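Local coordinates for protein Rik1-associated factor 1 (Schizosaccharomyces pombe, PDB 4O9D) that serves as a component of the Clr4 methyltransferase complex, which helps establish heterochromatin by methylating histone H3, and is seen here as its WD-repeat propeller domain, at residues Lys24-Thr29 against Asn61-Asp66; Phe97-Leu102 against Asp140-Ala145; Ile201-Phe206 against Arg212-Leu217; Ala232-Thr237 against Arg259-Asp264; Lys393-Cys398 against Val403-Leu408. All blocks are in the same frame, centred on the assembly; numbering follows the deposited sequence.

The chain folds into a beta-propeller with eight sheets as its blades, and the five contacts follow each other along the sequence in order. Contacts 1 and 2 each join neighbouring blades; contacts 3, 4 and 5 lie within single blades. Contacts 1 and 5, with centres 11 Å apart, share a sheet: strand 21-26, from the start of the chain, pairs with strand 403-407 near its end and so closes the ring. Contacts 3 and 4, with centres 9 Å apart, sit in adjacent blades and touch through Y203 and F236. They lie across the centre of the chain from contacts 1 and 5, with centres 31 to 34 Å apart, and contact 2 comes between contacts 1 and 3 in sequence.

Contact 1: Lys24-Thr29 against Asn61-Asp66; sequences KHFNET and NLWIGD
F26 drives the edge of its ring onto a face of the W63 indole, a T-shaped (edge-to-face) aromatic pair. The F26 ring and the six-membered ring of W63 have centroids 5.1 Å apart and planes at 71°. The leading atom is F26 CZ, poised over the centre of the indole and 3.8 Å from W63 CD2. Its placement follows from the first torsion of F26 (chi1 176°), which sets CG anti to the backbone nitrogen and carries CZ out to the indole.

Aliphatic packing adds a smaller share. E28 CB comes within 3.9 Å of W63 CZ2, but the bend at chi2 (-53°) turns the rest of that side chain away, so the carboxylate plays no part against the indole. I72 touches both F26 and W63, and L47 packs on F26 as well.

Polar bonds stay on the flanks. Within 24-29, T29 N makes a weak bond to N27 OD1 at 3.4 Å, while K24 forms a salt bridge with E70 and D66 one with K44.

No hydrogen bond spans the two segments. The end of strand 21-26, the outermost strand of the closing blade, and the loop after it therefore meet strand 62-66 of the next blade here through apolar surface and the attraction of a ring's C-H edge for a pi face, with no directional polar bond fixing it.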
# COMPACT_ATOMS: atom_id res chain seq x y z
N LYS A 24 -5.52 4.68 -20.50
CA LYS A 24 -4.25 4.16 -20.95
C LYS A 24 -4.05 2.76 -20.48
O LYS A 24 -4.44 2.40 -19.37
CB LYS A 24 -3.09 5.02 -20.43
CG LYS A 24 -3.12 6.45 -20.89
CD LYS A 24 -2.81 6.57 -22.36
CE LYS A 24 -2.66 8.02 -22.76
NZ LYS A 24 -2.52 8.17 -24.24
N HIS A 25 -3.43 1.96 -21.32
CA HIS A 25 -3.00 0.63 -20.96
C HIS A 25 -1.50 0.54 -21.20
O HIS A 25 -0.98 1.11 -22.16
CB HIS A 25 -3.69 -0.44 -21.79
CG HIS A 25 -2.96 -1.75 -21.76
ND1 HIS A 25 -3.14 -2.67 -20.76
CD2 HIS A 25 -1.99 -2.25 -22.57
CE1 HIS A 25 -2.34 -3.70 -20.96
NE2 HIS A 25 -1.63 -3.47 -22.06
N PHE A 26 -0.82 -0.20 -20.33
CA PHE A 26 0.63 -0.29 -20.36
C PHE A 26 1.09 -1.68 -19.91
O PHE A 26 0.57 -2.22 -18.94
CB PHE A 26 1.19 0.81 -19.42
CG PHE A 26 2.68 0.80 -19.27
CD1 PHE A 26 3.49 1.42 -20.21
CD2 PHE A 26 3.28 0.22 -18.15
CE1 PHE A 26 4.88 1.43 -20.06
CE2 PHE A 26 4.66 0.22 -18.00
CZ PHE A 26 5.46 0.83 -18.95
N ASN A 27 2.05 -2.25 -20.64
CA ASN A 27 2.70 -3.50 -20.24
C ASN A 27 4.09 -3.59 -20.87
O ASN A 27 4.27 -4.24 -21.90
CB ASN A 27 1.90 -4.75 -20.68
CG ASN A 27 2.51 -6.06 -20.13
OD1 ASN A 27 3.69 -6.11 -19.78
ND2 ASN A 27 1.69 -7.12 -20.05
N GLU A 28 5.05 -2.92 -20.26
CA GLU A 28 6.46 -3.07 -20.61
C GLU A 28 7.08 -3.70 -19.41
O GLU A 28 8.30 -3.74 -19.24
CB GLU A 28 7.10 -1.72 -20.85
CG GLU A 28 6.47 -1.01 -22.02
CD GLU A 28 6.46 -1.88 -23.25
OE1 GLU A 28 7.48 -2.58 -23.48
OE2 GLU A 28 5.44 -1.88 -23.97
N THR A 29 6.18 -4.20 -18.58
CA THR A 29 6.49 -4.49 -17.22
C THR A 29 7.23 -5.78 -17.12
O THR A 29 6.74 -6.83 -17.58
CB THR A 29 5.21 -4.58 -16.39
OG1 THR A 29 4.62 -3.27 -16.29
CG2 THR A 29 5.50 -5.11 -15.00
N ASN A 61 11.95 -2.23 -13.30
CA ASN A 61 10.63 -2.44 -12.71
C ASN A 61 10.09 -1.16 -12.03
O ASN A 61 9.27 -1.23 -11.11
CB ASN A 61 10.76 -3.54 -11.66
CG ASN A 61 11.87 -3.25 -10.65
OD1 ASN A 61 12.75 -2.43 -10.90
ND2 ASN A 61 11.84 -3.93 -9.50
N LEU A 62 10.54 0.01 -12.50
CA LEU A 62 10.24 1.28 -11.81
C LEU A 62 10.00 2.43 -12.80
O LEU A 62 10.94 2.90 -13.46
CB LEU A 62 11.37 1.63 -10.82
CG LEU A 62 11.14 2.94 -10.04
CD1 LEU A 62 9.89 2.85 -9.16
CD2 LEU A 62 12.38 3.33 -9.21
N TRP A 63 8.75 2.88 -12.91
CA TRP A 63 8.40 3.86 -13.94
C TRP A 63 7.77 5.13 -13.37
O TRP A 63 7.12 5.12 -12.31
CB TRP A 63 7.47 3.24 -14.98
CG TRP A 63 8.05 2.02 -15.66
CD1 TRP A 63 8.21 0.78 -15.12
CD2 TRP A 63 8.54 1.93 -17.01
NE1 TRP A 63 8.77 -0.07 -16.04
CE2 TRP A 63 8.98 0.61 -17.21
CE3 TRP A 63 8.65 2.85 -18.07
CZ2 TRP A 63 9.52 0.18 -18.43
CZ3 TRP A 63 9.19 2.43 -19.27
CH2 TRP A 63 9.61 1.10 -19.44
N ILE A 64 7.98 6.24 -14.07
CA ILE A 64 7.37 7.50 -13.69
C ILE A 64 6.73 8.03 -14.95
O ILE A 64 7.39 8.10 -16.00
CB ILE A 64 8.38 8.55 -13.18
CG1 ILE A 64 9.08 8.07 -11.90
CG2 ILE A 64 7.67 9.88 -12.89
CD1 ILE A 64 9.88 9.17 -11.20
N GLY A 65 5.45 8.39 -14.84
CA GLY A 65 4.68 8.88 -15.96
C GLY A 65 4.13 10.27 -15.69
O GLY A 65 4.09 10.72 -14.54
N ASP A 66 3.71 10.95 -16.76
CA ASP A 66 3.24 12.32 -16.70
C ASP A 66 1.89 12.41 -17.41
O ASP A 66 1.78 12.06 -18.59
CB ASP A 66 4.25 13.24 -17.41
CG ASP A 66 3.86 14.71 -17.32
OD1 ASP A 66 3.00 15.14 -18.11
OD2 ASP A 66 4.41 15.42 -16.46

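Contact 2: Phe97-Leu102 against Asp140-Ala145; sequences FSKGNL and DDDLLA
D142 OD1 accepts the backbone N-H of K99 at 2.8 Å, the main polar bond of the contact. It is fairly straight, with an angle of 164° at the hydrogen, yet K99 N approaches from above the carboxylate, 50° out of its plane. The hydroxyl of S98 lies close to the same oxygen, S98 OG being 3.0 Å from D142 OD1, but this second bond is weak and its proton may go elsewhere. The other carboxylate oxygen, D142 OD2, is hydrogen-bonded to the Y105 hydroxyl, so both oxygens of the aspartate have partners on the blade it faces.

Further out, the first carbons of K99 pass across the aspartate at a slant. K99 CG is 3.8 Å from D142 OD1 and 4.1 Å from D140 O. A bend at chi2 (-49°) then leads the chain away, leaving K99 NZ 5.7 Å from D140 OD1, too far for a salt bridge although the opposite charges probably attract. D140 itself bonds weakly through OD2 to N190.

S98 and K99 open a type I beta turn from S98 to N101, closed by N101 N bonding to S98 O at 3.0 Å. That turn links strands 87-97 and 103-108 in the first WD repeat, and D142 belongs to the loop between strands 133-138 and 144-148 of the next blade: a loop-to-loop junction between adjacent blades of a WD-type beta-propeller.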
# COMPACT_ATOMS: atom_id res chain seq x y z
N PHE A 97 5.25 9.81 -3.45
CA PHE A 97 5.76 11.10 -3.90
C PHE A 97 5.90 12.06 -2.73
O PHE A 97 5.10 12.02 -1.79
CB PHE A 97 4.80 11.70 -4.93
CG PHE A 97 4.94 11.11 -6.30
CD1 PHE A 97 5.89 11.60 -7.19
CD2 PHE A 97 4.12 10.07 -6.72
CE1 PHE A 97 6.02 11.07 -8.46
CE2 PHE A 97 4.25 9.53 -8.01
CZ PHE A 97 5.21 10.04 -8.87
N SER A 98 6.91 12.92 -2.81
CA SER A 98 7.15 13.92 -1.78
C SER A 98 6.03 14.93 -1.69
O SER A 98 5.38 15.26 -2.70
CB SER A 98 8.47 14.65 -2.09
OG SER A 98 8.55 15.82 -1.32
N LYS A 99 5.80 15.47 -0.50
CA LYS A 99 4.73 16.46 -0.31
C LYS A 99 5.02 17.77 -1.08
O LYS A 99 4.10 18.51 -1.42
CB LYS A 99 4.52 16.75 1.18
CG LYS A 99 4.11 15.52 1.99
CD LYS A 99 2.95 14.78 1.33
CE LYS A 99 2.30 13.75 2.27
NZ LYS A 99 1.00 13.24 1.73
N GLY A 100 6.30 18.03 -1.35
CA GLY A 100 6.69 19.19 -2.14
C GLY A 100 6.62 18.96 -3.65
O GLY A 100 6.96 19.84 -4.44
N ASN A 101 6.20 17.76 -4.05
CA ASN A 101 5.99 17.43 -5.46
C ASN A 101 7.26 17.35 -6.31
O ASN A 101 7.17 17.21 -7.53
CB ASN A 101 5.04 18.45 -6.13
CG ASN A 101 3.59 18.29 -5.68
OD1 ASN A 101 2.84 17.47 -6.22
ND2 ASN A 101 3.18 19.13 -4.73
N LEU A 102 8.44 17.44 -5.71
CA LEU A 102 9.66 17.38 -6.53
C LEU A 102 10.25 15.98 -6.65
O LEU A 102 10.92 15.66 -7.65
CB LEU A 102 10.72 18.33 -5.96
CG LEU A 102 10.48 19.81 -6.25
CD1 LEU A 102 11.63 20.65 -5.72
CD2 LEU A 102 10.28 20.02 -7.76
N ASP A 140 3.01 14.80 7.20
CA ASP A 140 2.54 16.06 6.62
C ASP A 140 3.71 16.96 6.27
O ASP A 140 3.59 17.77 5.35
CB ASP A 140 1.62 16.81 7.59
CG ASP A 140 0.29 16.11 7.80
OD1 ASP A 140 -0.08 15.22 6.99
OD2 ASP A 140 -0.39 16.47 8.79
N ASP A 141 4.82 16.83 6.99
CA ASP A 141 6.01 17.65 6.72
C ASP A 141 7.10 16.90 5.95
O ASP A 141 8.28 17.21 6.09
CB ASP A 141 6.61 18.21 8.03
CG ASP A 141 5.74 19.29 8.66
OD1 ASP A 141 4.85 19.81 7.97
OD2 ASP A 141 5.96 19.62 9.85
N ASP A 142 6.69 15.91 5.16
CA ASP A 142 7.59 15.16 4.28
C ASP A 142 8.67 14.33 5.00
O ASP A 142 9.68 13.97 4.38
CB ASP A 142 8.26 16.10 3.24
CG ASP A 142 8.64 15.36 1.94
OD1 ASP A 142 7.75 14.68 1.38
OD2 ASP A 142 9.82 15.44 1.47
N LEU A 143 8.48 14.01 6.28
CA LEU A 143 9.34 13.06 6.97
C LEU A 143 9.00 11.67 6.47
O LEU A 143 7.81 11.30 6.38
CB LEU A 143 9.13 13.13 8.49
CG LEU A 143 10.12 12.41 9.41
CD1 LEU A 143 11.59 12.95 9.27
CD2 LEU A 143 9.63 12.53 10.87
N LEU A 144 10.01 10.89 6.13
CA LEU A 144 9.78 9.57 5.54
C LEU A 144 10.00 8.42 6.56
O LEU A 144 11.09 8.31 7.13
CB LEU A 144 10.68 9.39 4.32
CG LEU A 144 10.54 8.07 3.56
CD1 LEU A 144 9.24 8.02 2.85
CD2 LEU A 144 11.70 7.91 2.56
N ALA A 145 8.97 7.61 6.81
CA ALA A 145 9.14 6.47 7.70
C ALA A 145 9.37 5.22 6.89
O ALA A 145 8.76 5.01 5.83
CB ALA A 145 7.94 6.32 8.66

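Contact 3: Ile201-Phe206 against Arg212-Leu217; sequences IGYDSF and RGCLAL
Y203 packs against C214 of the facing strand. From its CB, 3.5 Å from C214 O, the side chain runs beside that carbonyl, which sits in the ring plane at the edge; Y203 CD1 is 3.4 Å from C214 O. The same CD1 meets C214 SG at 3.5 Å, a sulfur-aromatic contact that comes in obliquely. Further on, Y203 CE1 reaches A216 CB at 4.0 Å, while I201 CG2 covers one face near the rim. With an alanine here, C214 SG and A216 CB would probably lose the ring they pack on, and a gap would open beside them.

I201 and A216 form a hydrogen-bonded pair, each N-H bonding to the other's carbonyl, and Y203 N bonds to C214 O at 2.7 Å. Near the turn, S205 OG donates to R212 O at 2.9 Å from above its carbonyl plane.

Strand 198-204 lies between 182-189 and 214-219 in its blade; Y173 packs on Y203 and A216, and the Y203 backbone bonds to F236 of the next blade.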
# COMPACT_ATOMS: atom_id res chain seq x y z
N ILE A 201 3.94 1.07 13.98
CA ILE A 201 4.64 0.02 13.25
C ILE A 201 4.03 -1.36 13.48
O ILE A 201 3.81 -1.78 14.62
CB ILE A 201 6.11 -0.08 13.66
CG1 ILE A 201 6.81 1.26 13.47
CG2 ILE A 201 6.83 -1.17 12.84
CD1 ILE A 201 8.30 1.19 13.67
N GLY A 202 3.82 -2.09 12.40
CA GLY A 202 3.25 -3.42 12.50
C GLY A 202 4.33 -4.42 12.21
O GLY A 202 5.10 -4.22 11.27
N TYR A 203 4.40 -5.48 13.02
CA TYR A 203 5.43 -6.50 12.87
C TYR A 203 4.85 -7.86 12.47
O TYR A 203 3.72 -8.20 12.84
CB TYR A 203 6.23 -6.65 14.18
CG TYR A 203 6.95 -5.40 14.65
CD1 TYR A 203 6.27 -4.40 15.34
CD2 TYR A 203 8.32 -5.24 14.44
CE1 TYR A 203 6.94 -3.24 15.79
CE2 TYR A 203 8.98 -4.08 14.87
CZ TYR A 203 8.30 -3.10 15.55
OH TYR A 203 8.96 -1.97 15.98
N ASP A 204 5.62 -8.63 11.72
CA ASP A 204 5.25 -10.00 11.41
C ASP A 204 6.50 -10.88 11.52
O ASP A 204 7.54 -10.38 11.90
CB ASP A 204 4.57 -10.11 10.04
CG ASP A 204 5.44 -9.60 8.88
OD1 ASP A 204 6.67 -9.42 9.06
OD2 ASP A 204 4.90 -9.42 7.77
N SER A 205 6.40 -12.16 11.21
CA SER A 205 7.51 -13.07 11.44
C SER A 205 7.72 -14.08 10.31
O SER A 205 6.91 -14.97 10.10
CB SER A 205 7.28 -13.84 12.74
OG SER A 205 6.00 -14.47 12.70
N PHE A 206 8.85 -13.96 9.60
CA PHE A 206 9.15 -14.88 8.50
C PHE A 206 9.88 -16.14 8.96
O PHE A 206 9.92 -17.14 8.23
CB PHE A 206 10.00 -14.17 7.44
CG PHE A 206 9.29 -13.05 6.75
CD1 PHE A 206 9.18 -11.81 7.34
CD2 PHE A 206 8.73 -13.25 5.50
CE1 PHE A 206 8.54 -10.78 6.71
CE2 PHE A 206 8.08 -12.23 4.86
CZ PHE A 206 7.97 -10.99 5.46
N ARG A 212 3.22 -14.84 14.15
CA ARG A 212 3.52 -13.95 15.27
C ARG A 212 3.95 -12.58 14.78
O ARG A 212 4.21 -12.40 13.61
CB ARG A 212 4.66 -14.53 16.10
CG ARG A 212 4.67 -16.02 16.09
CD ARG A 212 3.57 -16.53 16.95
NE ARG A 212 3.88 -16.35 18.36
CZ ARG A 212 3.46 -17.16 19.32
NH1 ARG A 212 2.71 -18.21 19.01
NH2 ARG A 212 3.80 -16.92 20.58
N GLY A 213 4.04 -11.64 15.72
CA GLY A 213 4.30 -10.25 15.40
C GLY A 213 3.69 -9.41 16.50
O GLY A 213 3.37 -9.91 17.60
N CYS A 214 3.48 -8.14 16.20
CA CYS A 214 2.85 -7.22 17.15
C CYS A 214 2.65 -5.84 16.50
O CYS A 214 3.06 -5.61 15.35
CB CYS A 214 3.72 -7.08 18.40
SG CYS A 214 5.36 -6.42 18.06
N LEU A 215 2.01 -4.94 17.24
CA LEU A 215 1.74 -3.59 16.79
C LEU A 215 2.25 -2.61 17.87
O LEU A 215 1.90 -2.75 19.05
CB LEU A 215 0.23 -3.42 16.55
CG LEU A 215 -0.21 -2.13 15.86
CD1 LEU A 215 0.27 -2.15 14.38
CD2 LEU A 215 -1.70 -1.96 15.98
N ALA A 216 3.14 -1.69 17.48
CA ALA A 216 3.76 -0.76 18.44
C ALA A 216 3.62 0.70 18.03
O ALA A 216 3.34 1.02 16.86
CB ALA A 216 5.23 -1.09 18.63
N LEU A 217 3.84 1.60 18.99
CA LEU A 217 3.77 3.03 18.71
C LEU A 217 5.07 3.71 19.08
O LEU A 217 5.69 3.37 20.09
CB LEU A 217 2.64 3.65 19.53
CG LEU A 217 2.20 5.06 19.12
CD1 LEU A 217 1.47 5.08 17.75
CD2 LEU A 217 1.32 5.67 20.24

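Contact 4: Ala232-Thr237 against Arg259-Asp264; sequences ADEAFT and RVYYLD
Y261 OH gives its proton to E234 OE1 at 2.6 Å, meeting the carboxylate on its syn side and 19° out of its plane. The same hydroxyl accepts twice. R259 NE donates to Y261 OH at 3.0 Å along a nearly straight line (164°), with the hydroxyl lying in the guanidinium plane, and a water donates to Y261 OH at 2.9 Å. That water in turn accepts the backbone N-H of A232, carrying the network back to the first segment. E234 OE1 has a further partner in S252 OG, so two hydroxyls hold this oxygen.

E234 reaches the tyrosine because its chain is extended beyond CG. S252 stands on strand 247-253, the strand between 235-241 and 258-264. The polar group links the loop leading into strand 235-241 with strands 247-253 and 258-264 of one propeller blade.

Charge plays a looser part. E234 OE2 stands 4.2 Å from R259 NE, beyond a salt bridge, but the nearby arginine would probably help keep the carboxylate ionised.

Nearer the backbone of Y261 the packing is apolar: F236 CE2 touches Y261 CD2 at 3.9 Å, the two rings meeting obliquely with planes at 31°. T231 also packs on both rings, and A250 touches F236 from strand 247-253.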
# COMPACT_ATOMS: atom_id res chain seq x y z
N ALA A 232 -2.59 -9.83 21.38
CA ALA A 232 -1.66 -10.95 21.41
C ALA A 232 -0.55 -10.74 20.38
O ALA A 232 -0.67 -9.85 19.50
CB ALA A 232 -2.42 -12.24 21.08
N ASP A 233 0.52 -11.55 20.45
CA ASP A 233 1.53 -11.55 19.39
C ASP A 233 0.98 -12.30 18.18
O ASP A 233 0.71 -13.50 18.26
CB ASP A 233 2.86 -12.16 19.86
CG ASP A 233 3.79 -11.13 20.53
OD1 ASP A 233 3.26 -10.15 21.12
OD2 ASP A 233 5.03 -11.29 20.44
N GLU A 234 0.78 -11.55 17.09
CA GLU A 234 0.07 -12.00 15.90
C GLU A 234 0.74 -11.26 14.73
O GLU A 234 1.30 -10.18 14.92
CB GLU A 234 -1.42 -11.63 15.96
CG GLU A 234 -2.17 -12.21 17.19
CD GLU A 234 -3.55 -11.59 17.43
OE1 GLU A 234 -3.93 -10.58 16.79
OE2 GLU A 234 -4.26 -12.13 18.29
N ALA A 235 0.68 -11.84 13.54
CA ALA A 235 1.32 -11.26 12.35
C ALA A 235 0.40 -10.23 11.72
O ALA A 235 -0.62 -10.58 11.11
CB ALA A 235 1.65 -12.36 11.35
N PHE A 236 0.77 -8.97 11.84
CA PHE A 236 -0.02 -7.90 11.28
C PHE A 236 0.23 -7.77 9.79
O PHE A 236 1.36 -7.83 9.32
CB PHE A 236 0.20 -6.60 12.04
CG PHE A 236 -0.52 -6.58 13.35
CD1 PHE A 236 -0.02 -7.30 14.43
CD2 PHE A 236 -1.72 -5.93 13.49
CE1 PHE A 236 -0.71 -7.34 15.62
CE2 PHE A 236 -2.41 -5.97 14.68
CZ PHE A 236 -1.92 -6.67 15.74
N THR A 237 -0.88 -7.60 9.06
CA THR A 237 -0.89 -7.67 7.62
C THR A 237 -1.31 -6.36 6.97
O THR A 237 -0.98 -6.11 5.83
CB THR A 237 -1.85 -8.79 7.10
OG1 THR A 237 -3.20 -8.57 7.57
CG2 THR A 237 -1.37 -10.18 7.56
N ARG A 259 -7.94 -11.59 12.56
CA ARG A 259 -8.55 -10.56 13.40
C ARG A 259 -8.38 -9.15 12.83
O ARG A 259 -7.38 -8.86 12.17
CB ARG A 259 -7.99 -10.66 14.83
CG ARG A 259 -8.70 -11.78 15.64
CD ARG A 259 -8.09 -12.04 16.99
NE ARG A 259 -8.31 -10.96 17.95
CZ ARG A 259 -9.41 -10.85 18.69
NH1 ARG A 259 -10.40 -11.72 18.54
NH2 ARG A 259 -9.53 -9.86 19.56
N VAL A 260 -9.34 -8.28 13.13
CA VAL A 260 -9.22 -6.87 12.80
C VAL A 260 -9.47 -6.03 14.05
O VAL A 260 -10.46 -6.23 14.79
CB VAL A 260 -10.24 -6.40 11.73
CG1 VAL A 260 -9.94 -4.96 11.34
CG2 VAL A 260 -10.22 -7.32 10.51
N TYR A 261 -8.56 -5.09 14.27
CA TYR A 261 -8.68 -4.16 15.39
C TYR A 261 -9.01 -2.76 14.93
O TYR A 261 -8.53 -2.32 13.88
CB TYR A 261 -7.37 -4.12 16.18
CG TYR A 261 -6.95 -5.48 16.66
CD1 TYR A 261 -7.40 -5.96 17.87
CD2 TYR A 261 -6.11 -6.27 15.90
CE1 TYR A 261 -7.03 -7.22 18.32
CE2 TYR A 261 -5.72 -7.52 16.32
CZ TYR A 261 -6.19 -8.00 17.54
OH TYR A 261 -5.84 -9.25 17.98
N TYR A 262 -9.81 -2.07 15.74
CA TYR A 262 -10.11 -0.66 15.52
C TYR A 262 -9.43 0.10 16.66
O TYR A 262 -9.64 -0.22 17.83
CB TYR A 262 -11.63 -0.33 15.50
CG TYR A 262 -11.83 1.16 15.39
CD1 TYR A 262 -11.70 1.80 14.16
CD2 TYR A 262 -12.00 1.96 16.53
CE1 TYR A 262 -11.81 3.18 14.05
CE2 TYR A 262 -12.12 3.35 16.43
CZ TYR A 262 -12.03 3.95 15.18
OH TYR A 262 -12.13 5.32 15.06
N LEU A 263 -8.59 1.07 16.32
CA LEU A 263 -7.81 1.79 17.32
C LEU A 263 -8.10 3.28 17.26
O LEU A 263 -8.11 3.88 16.19
CB LEU A 263 -6.30 1.55 17.11
CG LEU A 263 -5.85 0.09 17.22
CD1 LEU A 263 -5.66 -0.57 15.86
CD2 LEU A 263 -4.54 0.03 18.03
N ASP A 264 -8.31 3.89 18.43
CA ASP A 264 -8.65 5.30 18.53
C ASP A 264 -7.38 6.14 18.60
O ASP A 264 -6.45 5.79 19.32
CB ASP A 264 -9.51 5.53 19.78
CG ASP A 264 -9.89 6.98 19.97
OD1 ASP A 264 -10.91 7.39 19.38
OD2 ASP A 264 -9.17 7.71 20.71
O HOH W 1 -5.43 -10.17 20.75

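Contact 5: Lys393-Cys398 against Val403-Leu408; sequences KLTVCC and VNMYSL
Y406 turns the edge of its ring to L394 O, which lies in the ring plane, 3.5 Å from Y406 CD1. V396 CG2 approaches CE1 of the same ring obliquely at 4.3 Å, and F375 and F416 make edge-to-face pairs with it. At the tip, the Y406 hydroxyl bonds to T376 and takes a weak bond from N404 ND2, while the amide oxygen of N404 is held by H25.

The backbones carry a regular antiparallel ladder. L394 with Y406 and V396 with N404 are hydrogen-bonded pairs, Y406 N meeting L394 O at 2.8 Å. The two strands form a hairpin in the fourth WD repeat, and strand 21-26 adds to the outer side of 403-407, the ring closure known in propellers as a velcro.

On the opposite face, T395 and M405 lie side by side, M405 CE 3.5 Å from T395 OG1, which is hydrogen-bonded to the Y38 hydroxyl. T395 CG2 touches V403 CG1 at 3.7 Å.

K393 bends at chi2 and chi4 (-63°), which brings its NZ back to S407 OG in a weak bond of 3.2 Å; its charge also faces F67 in a cation-pi contact. A methionine in its place would probably leave the F67 ring without its cation and S407 OG without this donor. V36 and T33 of the next blade also line this face.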
# COMPACT_ATOMS: atom_id res chain seq x y z
N LYS A 393 -8.59 9.40 -11.09
CA LYS A 393 -7.86 8.30 -11.70
C LYS A 393 -8.13 7.01 -10.94
O LYS A 393 -8.27 7.03 -9.71
CB LYS A 393 -6.36 8.59 -11.68
CG LYS A 393 -5.96 9.86 -12.43
CD LYS A 393 -6.26 9.74 -13.92
CE LYS A 393 -6.01 11.05 -14.68
NZ LYS A 393 -6.90 12.16 -14.22
N LEU A 394 -8.23 5.90 -11.67
CA LEU A 394 -8.18 4.58 -11.07
C LEU A 394 -7.20 3.70 -11.88
O LEU A 394 -7.23 3.70 -13.12
CB LEU A 394 -9.59 3.95 -11.02
CG LEU A 394 -9.64 2.49 -10.56
CD1 LEU A 394 -9.17 2.34 -9.09
CD2 LEU A 394 -11.06 1.90 -10.75
N THR A 395 -6.30 3.01 -11.20
CA THR A 395 -5.29 2.21 -11.86
C THR A 395 -5.47 0.80 -11.34
O THR A 395 -5.53 0.59 -10.13
CB THR A 395 -3.84 2.75 -11.56
OG1 THR A 395 -3.70 4.10 -12.02
CG2 THR A 395 -2.82 1.91 -12.28
N VAL A 396 -5.55 -0.17 -12.25
CA VAL A 396 -5.75 -1.56 -11.88
C VAL A 396 -4.73 -2.43 -12.60
O VAL A 396 -4.50 -2.24 -13.79
CB VAL A 396 -7.20 -2.00 -12.23
CG1 VAL A 396 -7.44 -3.45 -11.86
CG2 VAL A 396 -8.19 -1.08 -11.53
N CYS A 397 -4.10 -3.36 -11.88
CA CYS A 397 -3.03 -4.19 -12.45
C CYS A 397 -3.33 -5.68 -12.25
O CYS A 397 -4.02 -6.05 -11.30
CB CYS A 397 -1.71 -3.90 -11.76
SG CYS A 397 -1.36 -2.16 -11.41
N CYS A 398 -2.78 -6.53 -13.11
CA CYS A 398 -3.03 -7.97 -12.98
C CYS A 398 -1.78 -8.78 -13.22
O CYS A 398 -0.76 -8.26 -13.66
CB CYS A 398 -4.17 -8.43 -13.91
SG CYS A 398 -3.80 -8.36 -15.70
N VAL A 403 -1.20 -3.12 -16.86
CA VAL A 403 -1.62 -1.98 -16.05
C VAL A 403 -2.68 -1.17 -16.80
O VAL A 403 -2.38 -0.57 -17.85
CB VAL A 403 -0.41 -1.07 -15.70
CG1 VAL A 403 -0.86 0.17 -14.91
CG2 VAL A 403 0.59 -1.85 -14.92
N ASN A 404 -3.91 -1.18 -16.30
CA ASN A 404 -4.97 -0.36 -16.88
C ASN A 404 -5.22 0.91 -16.10
O ASN A 404 -5.41 0.88 -14.88
CB ASN A 404 -6.28 -1.16 -17.01
CG ASN A 404 -6.18 -2.28 -18.04
OD1 ASN A 404 -5.20 -2.37 -18.76
ND2 ASN A 404 -7.20 -3.11 -18.10
N MET A 405 -5.23 2.04 -16.80
CA MET A 405 -5.57 3.33 -16.20
C MET A 405 -6.92 3.87 -16.70
O MET A 405 -7.13 4.00 -17.92
CB MET A 405 -4.51 4.39 -16.52
CG MET A 405 -3.24 4.34 -15.70
SD MET A 405 -2.69 6.02 -15.25
CE MET A 405 -1.39 5.64 -14.10
N TYR A 406 -7.80 4.22 -15.76
CA TYR A 406 -9.11 4.78 -16.08
C TYR A 406 -9.13 6.24 -15.64
O TYR A 406 -8.60 6.57 -14.59
CB TYR A 406 -10.22 3.98 -15.40
CG TYR A 406 -10.16 2.52 -15.75
CD1 TYR A 406 -9.25 1.68 -15.11
CD2 TYR A 406 -10.99 1.97 -16.73
CE1 TYR A 406 -9.17 0.33 -15.44
CE2 TYR A 406 -10.92 0.63 -17.06
CZ TYR A 406 -10.02 -0.18 -16.41
OH TYR A 406 -9.92 -1.51 -16.75
N SER A 407 -9.73 7.11 -16.44
CA SER A 407 -9.77 8.53 -16.10
C SER A 407 -11.12 9.14 -16.43
O SER A 407 -11.89 8.59 -17.20
CB SER A 407 -8.67 9.29 -16.85
OG SER A 407 -8.59 10.63 -16.41
N LEU A 408 -11.40 10.29 -15.85
CA LEU A 408 -12.59 11.04 -16.23
C LEU A 408 -12.42 11.58 -17.65
O LEU A 408 -13.16 12.46 -18.10
CB LEU A 408 -12.85 12.16 -15.21
CG LEU A 408 -13.27 11.65 -13.83
CD1 LEU A 408 -13.64 12.81 -12.91
CD2 LEU A 408 -14.45 10.69 -13.94